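Local coordinates for protein BH2851 (PDB 2GFG) that is of unknown function but belongs to the CYTH family and, as a putative adenylate cyclase, may act on phosphate-containing substrates such as nucleotides, at residues T162-F165 / Q166-L169; Q70-A74 / G75-T79. All coordinates share one frame; numbering follows the deposited sequence.

Contact 1 of 2, residues T162-F165 / Q166-L169. With EDO (1,2-ethanediol), chain I.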
# COMPACT_ATOMS: atom_id res chain seq x y z
N THR A 162 -18.16 -1.95 -0.10
CA THR A 162 -18.51 -3.19 -0.82
C THR A 162 -19.50 -2.89 -1.95
O THR A 162 -19.31 -3.32 -3.09
CB THR A 162 -19.15 -4.22 0.12
OG1 THR A 162 -18.28 -4.44 1.24
CG2 THR A 162 -19.40 -5.56 -0.61
N VAL A 163 -20.58 -2.18 -1.61
CA VAL A 163 -21.60 -1.80 -2.58
C VAL A 163 -20.99 -0.99 -3.74
O VAL A 163 -21.22 -1.29 -4.91
CB VAL A 163 -22.75 -0.98 -1.91
CG1 VAL A 163 -23.69 -0.37 -2.96
CG2 VAL A 163 -23.53 -1.86 -0.93
N THR A 164 -20.18 0.02 -3.39
CA THR A 164 -19.57 0.88 -4.40
C THR A 164 -18.58 0.12 -5.29
O THR A 164 -18.56 0.33 -6.50
CB THR A 164 -18.84 2.08 -3.75
OG1 THR A 164 -19.75 2.80 -2.90
CG2 THR A 164 -18.29 3.03 -4.82
N PHE A 165 -17.79 -0.78 -4.70
CA PHE A 165 -16.78 -1.53 -5.48
C PHE A 165 -17.43 -2.56 -6.40
O PHE A 165 -16.99 -2.73 -7.53
CB PHE A 165 -15.77 -2.22 -4.57
CG PHE A 165 -14.55 -2.73 -5.30
CD1 PHE A 165 -13.68 -1.84 -5.93
CD2 PHE A 165 -14.30 -4.11 -5.40
CE1 PHE A 165 -12.55 -2.31 -6.63
CE2 PHE A 165 -13.19 -4.58 -6.10
CZ PHE A 165 -12.31 -3.66 -6.72
N GLN A 166 -18.46 -3.24 -5.91
CA GLN A 166 -19.22 -4.18 -6.75
C GLN A 166 -19.89 -3.44 -7.92
O GLN A 166 -20.01 -3.99 -9.01
CB GLN A 166 -20.27 -4.94 -5.92
CG GLN A 166 -19.68 -5.95 -4.90
CD GLN A 166 -18.81 -7.01 -5.56
OE1 GLN A 166 -19.18 -7.59 -6.57
NE2 GLN A 166 -17.63 -7.25 -4.98
N GLU A 167 -20.31 -2.19 -7.68
CA GLU A 167 -20.86 -1.32 -8.73
C GLU A 167 -19.79 -0.98 -9.79
O GLU A 167 -20.07 -1.01 -10.98
CB GLU A 167 -21.45 -0.04 -8.11
CG GLU A 167 -22.00 0.99 -9.12
CD GLU A 167 -20.95 2.02 -9.57
OE1 GLU A 167 -20.36 2.70 -8.71
OE2 GLU A 167 -20.79 2.20 -10.80
N ILE A 168 -18.58 -0.67 -9.33
CA ILE A 168 -17.44 -0.38 -10.24
C ILE A 168 -17.13 -1.59 -11.14
O ILE A 168 -16.96 -1.44 -12.34
CB ILE A 168 -16.15 0.03 -9.44
CG1 ILE A 168 -16.35 1.38 -8.76
CG2 ILE A 168 -14.89 0.09 -10.38
CD1 ILE A 168 -15.36 1.66 -7.63
N LEU A 169 -17.08 -2.79 -10.54
CA LEU A 169 -16.79 -4.03 -11.28
C LEU A 169 -17.84 -4.29 -12.36
O LEU A 169 -17.52 -4.72 -13.47
CB LEU A 169 -16.73 -5.24 -10.33
CG LEU A 169 -15.62 -5.24 -9.27
CD1 LEU A 169 -15.85 -6.36 -8.25
CD2 LEU A 169 -14.25 -5.36 -9.91
C1 EDO I . -18.90 4.91 -0.24
O1 EDO I . -19.01 5.56 -1.53
C2 EDO I . -17.51 5.16 0.39
O2 EDO I . -17.26 4.25 1.50

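Contact 2 of 2, residues Q70-A74 / G75-T79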
# COMPACT_ATOMS: atom_id res chain seq x y z
N GLN A 70 -1.70 -2.21 10.67
CA GLN A 70 -2.01 -3.33 11.60
C GLN A 70 -3.52 -3.57 11.66
O GLN A 70 -4.29 -2.73 11.21
CB GLN A 70 -1.44 -3.05 13.01
CG GLN A 70 -2.03 -1.82 13.70
CD GLN A 70 -1.28 -1.45 14.97
OE1 GLN A 70 -0.57 -0.44 15.01
NE2 GLN A 70 -1.41 -2.29 16.01
N PRO A 71 -3.93 -4.76 12.17
CA PRO A 71 -5.37 -5.05 12.30
C PRO A 71 -6.15 -4.04 13.19
O PRO A 71 -5.57 -3.41 14.08
CB PRO A 71 -5.39 -6.45 12.94
CG PRO A 71 -4.11 -7.05 12.54
CD PRO A 71 -3.11 -5.94 12.52
N HIS A 72 -7.43 -3.90 12.90
CA HIS A 72 -8.31 -2.95 13.59
C HIS A 72 -9.75 -3.45 13.42
O HIS A 72 -10.05 -4.11 12.43
CB HIS A 72 -8.15 -1.56 12.98
CG HIS A 72 -8.61 -0.45 13.86
ND1 HIS A 72 -9.81 0.21 13.66
CD2 HIS A 72 -8.05 0.12 14.95
CE1 HIS A 72 -9.96 1.14 14.59
NE2 HIS A 72 -8.90 1.10 15.38
N PRO A 73 -10.64 -3.20 14.43
CA PRO A 73 -12.04 -3.66 14.32
C PRO A 73 -12.64 -3.44 12.91
O PRO A 73 -13.10 -4.39 12.29
CB PRO A 73 -12.76 -2.82 15.36
CG PRO A 73 -11.74 -2.63 16.44
CD PRO A 73 -10.38 -2.57 15.75
N ALA A 74 -12.54 -2.20 12.41
CA ALA A 74 -12.96 -1.87 11.04
C ALA A 74 -11.72 -1.56 10.19
O ALA A 74 -10.99 -0.62 10.48
CB ALA A 74 -13.90 -0.70 11.05
N GLY A 75 -11.48 -2.38 9.16
CA GLY A 75 -10.35 -2.17 8.25
C GLY A 75 -9.00 -2.39 8.92
O GLY A 75 -8.86 -3.28 9.78
N LEU A 76 -8.01 -1.60 8.50
CA LEU A 76 -6.69 -1.61 9.12
C LEU A 76 -6.37 -0.23 9.69
O LEU A 76 -6.78 0.79 9.13
CB LEU A 76 -5.60 -1.99 8.09
CG LEU A 76 -5.61 -3.40 7.48
CD1 LEU A 76 -4.42 -3.55 6.54
CD2 LEU A 76 -5.59 -4.51 8.57
N LEU A 77 -5.65 -0.22 10.81
CA LEU A 77 -5.13 1.02 11.40
C LEU A 77 -3.81 1.36 10.74
O LEU A 77 -2.85 0.57 10.81
CB LEU A 77 -4.93 0.87 12.90
CG LEU A 77 -4.18 1.99 13.65
CD1 LEU A 77 -4.81 3.35 13.39
CD2 LEU A 77 -4.14 1.69 15.14
N GLU A 78 -3.75 2.53 10.10
CA GLU A 78 -2.55 3.00 9.44
C GLU A 78 -1.91 4.11 10.27
O GLU A 78 -2.55 5.13 10.53
CB GLU A 78 -2.89 3.50 8.04
CG GLU A 78 -1.70 3.56 7.12
CD GLU A 78 -2.05 4.15 5.76
OE1 GLU A 78 -2.40 5.33 5.70
OE2 GLU A 78 -1.92 3.43 4.75
N THR A 79 -0.69 3.89 10.72
CA THR A 79 0.07 4.89 11.47
C THR A 79 1.18 5.43 10.58
O THR A 79 2.10 4.69 10.20
CB THR A 79 0.67 4.29 12.75
OG1 THR A 79 -0.37 3.72 13.53
CG2 THR A 79 1.39 5.37 13.58
O HOH W 1 -0.57 1.22 12.71
O HOH W 2 -8.17 -5.77 10.54

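Contact 1 of 2, residues T162-F165 / Q166-L169
Leu169 sits one helical turn after Phe165 and lays its branched end over one face of the phenyl ring. Its CB is nearest the carbonyl oxygen of Phe165. Leu169 CG lies 3.3 Å from Phe165 O and over the ring face. The two methyls follow one side of the ring: Leu169 CD1 is 3.9 Å from Phe165 CE2, and Leu169 CD2 reaches CE2 and CZ. At Leu169 an alanine would stop at CB; that face of the Phe165 ring would probably lose its cover, and a gap would open beside Thr12 and Ile174. Phe165 CG stands opposite its own backbone N (chi1 -167°), beside the carbonyl carbon, where Leu169 can reach the ring. Ile168 CD1 approaches the ring obliquely, 4.2 Å from Phe165 CD1.

The backbone repeats i to i+4 hydrogen bonds. Gln166 N donates to Thr162 O at 2.9 Å, nearly straight at 167°, and Leu169 N donates to Phe165 O at 3.0 Å. O1 of a 1,2-ethanediol, probably from the crystallisation liquor, donates to Thr164 OG1 at 3.2 Å; that hydroxyl also bonds His160 O. Glu167 OE2 bonds Thr171 OG1 further along the helix.

The helix is amphipathic. Phe165, Ile168 and Leu169 bring hydrocarbon to the strands 4-14 and 146-155, so dispersion and burial hold it on the barrel.

Contact 2 of 2, residues Q70-A74 / G75-T79
Gln70 and Leu77 face each other as an antiparallel hydrogen-bonded pair, after which the chain turns through residues 72-75 to close a beta hairpin. Gln70 N donates to Leu77 O at 3.0 Å, and Leu77 N returns a bond to Gln70 O at 2.9 Å. Pro71 and Leu76 form the next, non-hydrogen-bonded pair. His72 N makes a weak hydrogen bond to Gly75 O, 3.5 Å away. A water accepts from His72 N and donates to Gly75 O. Gly75 has positive phi (68°), and a side chain there would clash with Ala74 O.

The side chains of Gln70 and Leu77 run side by side, CG of Gln70 being 4.0 Å from CB of Leu77. With His72 CG opposite the backbone N (chi1 -160°), the ring reaches obliquely across to Leu77, His72 CD2 lying 3.8 Å from Leu77 CB; Pro73 CD sits over one ring face, offset toward the rim. Leu76 lies on the sheet face opposite Leu77, with Leu76 CD2 3.8 Å from Pro71 CA.

A second water lies among Gln70 OE1, Leu77 O and Thr79 OG1. Backbone pairing thus fixes the register; one water bridges the turn and another sits beside the Gln70-Leu77 pair.

In the fold
Both contacts lie within the one CYTH domain, whose eight antiparallel strands close into a barrel. Contact 2 comes first along the chain and joins strands 63-71 and 76-83 at their hairpin turn. Contact 1 follows, inside helix 158-171, after the last barrel strand, 146-155. Their centres are 21 Å apart and their nearest atoms about 11 Å, so they do not touch. Strand 4-14 links them: it pairs with 76-83 in the sheet, and the helix packs against its Arg10 and Thr12. Contact 2 therefore lies at a hairpin end of the barrel wall, and contact 1 in a helix packed on that wall, consistent with the tunnel-like fold of CYTH proteins.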